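Local coordinates for uncharacterized protein (Novosphingobium aromaticivorans, PDB 2RFR), which is of unknown function but has a SnoaL-like domain with the NTF2-like, cystatin-like fold, at residues 16-19 and 20-24. Sequence-based numbering, arbitrary orientation. Where two conformers were deposited one is given.
Sequences EDRE and EIREL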
loop_
_atom_site.group_PDB
_atom_site.type_symbol
_atom_site.label_atom_id
_atom_site.label_comp_id
_atom_site.label_asym_id
_atom_site.label_seq_id
_atom_site.Cartn_x
_atom_site.Cartn_y
_atom_site.Cartn_z
ATOM N N GLU A 16 3.310 -16.080 -7.168
ATOM C CA GLU A 16 2.475 -16.561 -6.070
ATOM C C GLU A 16 3.128 -16.366 -4.722
ATOM O O GLU A 16 2.481 -16.007 -3.752
ATOM C CB GLU A 16 2.073 -18.029 -6.283
ATOM C CG GLU A 16 1.119 -18.207 -7.455
ATOM C CD GLU A 16 0.938 -19.665 -7.826
ATOM O OE1 GLU A 16 1.863 -20.477 -7.683
ATOM O OE2 GLU A 16 -0.150 -20.057 -8.304
ATOM N N ASP A 17 4.405 -16.636 -4.648
ATOM C CA ASP A 17 5.176 -16.470 -3.409
ATOM C C ASP A 17 5.098 -15.009 -2.961
ATOM O O ASP A 17 4.806 -14.722 -1.799
ATOM C CB ASP A 17 6.647 -16.858 -3.654
ATOM C CG ASP A 17 6.887 -18.332 -3.808
ATOM O OD1 ASP A 17 6.069 -19.159 -3.391
ATOM O OD2 ASP A 17 7.998 -18.618 -4.300
ATOM N N ARG A 18 5.355 -14.076 -3.878
ATOM C CA ARG A 18 5.365 -12.672 -3.547
ATOM C C ARG A 18 3.986 -12.212 -3.128
ATOM O O ARG A 18 3.854 -11.437 -2.173
ATOM C CB ARG A 18 5.842 -11.881 -4.749
ATOM C CG ARG A 18 7.309 -12.124 -5.075
ATOM C CD ARG A 18 7.747 -11.432 -6.387
ATOM N NE ARG A 18 7.603 -10.002 -6.258
ATOM C CZ ARG A 18 8.469 -9.228 -5.595
ATOM N NH1 ARG A 18 9.578 -9.733 -5.145
ATOM N NH2 ARG A 18 8.257 -7.939 -5.466
ATOM N N GLU A 19 2.949 -12.688 -3.793
ATOM C CA GLU A 19 1.607 -12.273 -3.465
ATOM C C GLU A 19 1.200 -12.835 -2.098
ATOM O O GLU A 19 0.485 -12.166 -1.322
ATOM C CB GLU A 19 0.667 -12.625 -4.633
ATOM C CG GLU A 19 -0.785 -12.467 -4.387
ATOM C CD GLU A 19 -1.184 -11.088 -4.180
ATOM O OE1 GLU A 19 -0.449 -10.177 -4.532
ATOM O OE2 GLU A 19 -2.317 -10.943 -3.725
ATOM N N GLU A 20 1.622 -14.051 -1.766
ATOM C CA GLU A 20 1.343 -14.635 -0.453
ATOM C C GLU A 20 2.009 -13.869 0.649
ATOM O O GLU A 20 1.382 -13.636 1.689
ATOM C CB GLU A 20 1.804 -16.082 -0.395
ATOM C CG GLU A 20 0.885 -17.100 0.036
ATOM C CD GLU A 20 1.457 -18.509 0.071
ATOM O OE1 GLU A 20 1.744 -19.112 -0.985
ATOM O OE2 GLU A 20 1.609 -18.959 1.205
ATOM N N ILE A 21 3.239 -13.492 0.433
ATOM C CA ILE A 21 3.989 -12.734 1.444
ATOM C C ILE A 21 3.321 -11.352 1.635
ATOM O O ILE A 21 3.130 -10.917 2.773
ATOM C CB ILE A 21 5.440 -12.632 1.030
ATOM C CG1 ILE A 21 6.102 -13.993 1.123
ATOM C CG2 ILE A 21 6.184 -11.567 1.883
ATOM C CD1 ILE A 21 7.392 -14.131 0.310
ATOM N N ARG A 22 2.959 -10.684 0.547
ATOM C CA ARG A 22 2.274 -9.401 0.666
ATOM C C ARG A 22 0.956 -9.531 1.402
ATOM O O ARG A 22 0.559 -8.637 2.178
ATOM C CB ARG A 22 2.127 -8.768 -0.716
ATOM C CG ARG A 22 3.479 -8.253 -1.238
ATOM C CD ARG A 22 3.292 -7.465 -2.481
ATOM N NE ARG A 22 4.467 -6.591 -2.673
ATOM C CZ ARG A 22 5.450 -6.880 -3.496
ATOM N NH1 ARG A 22 5.400 -7.998 -4.222
ATOM N NH2 ARG A 22 6.491 -6.072 -3.651
ATOM N N GLU A 23 0.224 -10.620 1.157
ATOM C CA GLU A 23 -1.039 -10.882 1.840
ATOM C C GLU A 23 -0.828 -11.085 3.324
ATOM O O GLU A 23 -1.604 -10.533 4.128
ATOM C CB GLU A 23 -1.792 -12.045 1.117
ATOM C CG GLU A 23 -3.062 -12.457 1.686
ATOM C CD GLU A 23 -4.211 -11.475 1.527
ATOM O OE1 GLU A 23 -4.381 -10.667 0.531
ATOM O OE2 GLU A 23 -5.094 -11.695 2.344
ATOM N N LEU A 24 0.224 -11.784 3.769
ATOM C CA LEU A 24 0.513 -11.895 5.200
ATOM C C LEU A 24 0.672 -10.532 5.824
ATOM O O LEU A 24 0.125 -10.253 6.890
ATOM C CB LEU A 24 1.817 -12.694 5.471
ATOM C CG LEU A 24 1.885 -14.188 5.240
ATOM C CD1 LEU A 24 3.306 -14.682 5.441
ATOM C CD2 LEU A 24 0.903 -14.931 6.226
HETATM O O HOH W 1 3.391 -19.899 -3.496
HETATM O O HOH W 2 2.674 -9.172 -5.507
#
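Arg18 and Arg22, one helical turn apart, run side by side in the same direction, and their guanidinium groups, with Arg18 NH2 3.1 Å from Arg22 NH1, converge on Glu19 and Glu23 of the third subunit, each of which forms salt bridges with both. Arg18 NH2 approaches the Arg22 guanidinium edge-on, while the two planes are turned 60° apart. In this NTF2-like fold the long helix 5-33 packs against the curved sheet, and its charged side chains contribute salt bridges between the three subunits. Shortening Arg22 to an alanine is likely to leave Glu19 and Glu23 of the third subunit each without one of their two arginine partners. The tight part is the backbone, where i to i+4 bonds such as Arg22 N to Arg18 O, 3.0 Å, join the turns, and the side of Ile21, buried against Val92 and Phe125. Ile21 CG1 sits beside its own backbone N (chi1 -69°), which brings it to 3.3 Å from Asp17 O. Looser is the partly exposed Glu20: a water donating to both carboxylates spans from its OE1 to OD1 of the buried Asp17, which Arg127 and Trp132 also hold.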